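Local structure of cutm, flavoprotein of carbon monoxide dehydrogenase (1FFV) at residues 198-203 with 277-282. The protein binds FAD as the flavoprotein subunit of carbon monoxide dehydrogenase and probably passes electrons from the oxidation of carbon monoxide to an external acceptor. Residues are numbered along the deposited sequence; the frame is centred on the assembly and turned at random.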
loop_
_atom_site.group_PDB
_atom_site.type_symbol
_atom_site.label_atom_id
_atom_site.label_comp_id
_atom_site.label_asym_id
_atom_site.label_seq_id
_atom_site.Cartn_x
_atom_site.Cartn_y
_atom_site.Cartn_z
ATOM N N CYS C 198 -39.787 29.061 -28.838
ATOM C CA CYS C 198 -40.422 29.495 -30.074
ATOM C C CYS C 198 -39.411 29.964 -31.100
ATOM O O CYS C 198 -38.582 30.841 -30.828
ATOM C CB CYS C 198 -41.444 30.603 -29.826
ATOM S SG CYS C 198 -42.101 31.353 -31.367
ATOM N N ALA C 199 -39.475 29.349 -32.278
ATOM C CA ALA C 199 -38.602 29.692 -33.392
ATOM C C ALA C 199 -39.414 30.528 -34.378
ATOM O O ALA C 199 -40.570 30.207 -34.674
ATOM C CB ALA C 199 -38.084 28.424 -34.071
ATOM N N VAL C 200 -38.804 31.606 -34.867
ATOM C CA VAL C 200 -39.449 32.507 -35.816
ATOM C C VAL C 200 -38.510 32.979 -36.926
ATOM O O VAL C 200 -37.338 33.272 -36.686
ATOM C CB VAL C 200 -39.978 33.789 -35.105
ATOM C CG1 VAL C 200 -40.290 34.883 -36.133
ATOM C CG2 VAL C 200 -41.226 33.483 -34.302
ATOM N N VAL C 201 -39.044 33.029 -38.143
ATOM C CA VAL C 201 -38.329 33.547 -39.304
ATOM C C VAL C 201 -39.374 34.445 -39.961
ATOM O O VAL C 201 -40.520 34.023 -40.152
ATOM C CB VAL C 201 -37.903 32.447 -40.308
ATOM C CG1 VAL C 201 -37.163 33.078 -41.477
ATOM C CG2 VAL C 201 -37.008 31.415 -39.633
ATOM N N MET C 202 -39.012 35.696 -40.233
ATOM C CA MET C 202 -39.952 36.625 -40.853
ATOM C C MET C 202 -39.311 37.649 -41.784
ATOM O O MET C 202 -38.122 37.961 -41.675
ATOM C CB MET C 202 -40.789 37.356 -39.786
ATOM C CG MET C 202 -40.084 38.501 -39.066
ATOM S SD MET C 202 -41.138 39.335 -37.829
ATOM C CE MET C 202 -41.983 40.399 -38.808
ATOM N N ARG C 203 -40.109 38.136 -42.726
ATOM C CA ARG C 203 -39.666 39.146 -43.674
ATOM C C ARG C 203 -40.589 40.343 -43.541
ATOM O O ARG C 203 -41.763 40.210 -43.186
ATOM C CB ARG C 203 -39.666 38.615 -45.111
ATOM C CG ARG C 203 -38.354 37.973 -45.536
ATOM C CD ARG C 203 -38.438 37.429 -46.959
ATOM N NE ARG C 203 -38.450 35.969 -46.961
ATOM C CZ ARG C 203 -39.304 35.212 -47.643
ATOM N NH1 ARG C 203 -40.241 35.757 -48.407
ATOM N NH2 ARG C 203 -39.245 33.895 -47.514
ATOM N N ARG C 277 -41.916 37.360 -27.500
ATOM C CA ARG C 277 -40.495 37.721 -27.507
ATOM C C ARG C 277 -39.805 37.386 -28.831
ATOM O O ARG C 277 -38.967 38.148 -29.310
ATOM C CB ARG C 277 -39.755 37.047 -26.349
ATOM C CG ARG C 277 -40.171 37.563 -24.986
ATOM C CD ARG C 277 -39.504 36.820 -23.845
ATOM N NE ARG C 277 -39.840 37.449 -22.570
ATOM C CZ ARG C 277 -39.101 37.374 -21.466
ATOM N NH1 ARG C 277 -37.966 36.677 -21.458
ATOM N NH2 ARG C 277 -39.477 38.045 -20.381
ATOM N N ALA C 278 -40.155 36.245 -29.420
ATOM C CA ALA C 278 -39.560 35.823 -30.689
ATOM C C ALA C 278 -39.966 36.761 -31.824
ATOM O O ALA C 278 -39.117 37.259 -32.567
ATOM C CB ALA C 278 -39.955 34.380 -31.013
ATOM N N LEU C 279 -41.267 37.009 -31.938
ATOM C CA LEU C 279 -41.793 37.895 -32.968
ATOM C C LEU C 279 -41.152 39.277 -32.863
ATOM O O LEU C 279 -40.725 39.850 -33.872
ATOM C CB LEU C 279 -43.310 38.008 -32.841
ATOM C CG LEU C 279 -44.101 36.738 -33.160
ATOM C CD1 LEU C 279 -45.554 36.918 -32.772
ATOM C CD2 LEU C 279 -43.967 36.393 -34.636
ATOM N N ASN C 280 -41.044 39.782 -31.634
ATOM C CA ASN C 280 -40.451 41.093 -31.384
ATOM C C ASN C 280 -38.968 41.147 -31.725
ATOM O O ASN C 280 -38.499 42.114 -32.323
ATOM C CB ASN C 280 -40.678 41.516 -29.932
ATOM C CG ASN C 280 -42.025 42.183 -29.726
ATOM O OD1 ASN C 280 -42.883 41.652 -29.018
ATOM N ND2 ASN C 280 -42.212 43.348 -30.336
ATOM N N ALA C 281 -38.240 40.098 -31.360
ATOM C CA ALA C 281 -36.811 40.029 -31.632
ATOM C C ALA C 281 -36.583 39.840 -33.125
ATOM O O ALA C 281 -35.626 40.377 -33.685
ATOM C CB ALA C 281 -36.177 38.885 -30.847
ATOM N N ALA C 282 -37.472 39.083 -33.764
ATOM C CA ALA C 282 -37.374 38.833 -35.197
ATOM C C ALA C 282 -37.595 40.123 -35.978
ATOM O O ALA C 282 -36.807 40.461 -36.858
ATOM C CB ALA C 282 -38.381 37.783 -35.621
#
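Val200 packs between Ala278 and Ala282, where helix 264-285 lies on one face of the antiparallel sheet in the C-terminal domain of the flavoprotein. This is alpha/beta packing. Strand 196-205 runs between strands 180-186 and 208-217. The axes of segments 198-203 and 277-282 come within 8.0 Å, and their N-to-C directions differ by 32°. Two alanines one helical turn apart face the strand and let the backbones come close: the CA atoms of Val200 and Ala278 are 6.1 Å apart.

The side chains that meet across the contact are apolar. Val200 uses both methyls. Its CG1 is anti to the backbone N (chi1 164°) and meets Ala282 CB at 3.5 Å. Its CG2 reaches Ala278 CB at 3.6 Å and also touches Leu279 CD2, with the valine and leucine side chains crossing at about a right angle. Two sulfur atoms extend the contact along the strand. Cys198 SG lies 3.7 Å from Ala278 CB, while Met274 and Val275 of the same helix also touch this cysteine. At the other end Met202 packs against Ala282, and it also touches Trp283 and Cys286.

All six touching residues are buried. Met202 CG stands between the backbone N and the carbonyl carbon (chi1 78°), and with chi2 extended this carries SD over to the helix. Its SD sits 3.9 Å from Ala282 CB and 4.0 Å from the backbone O of Leu279.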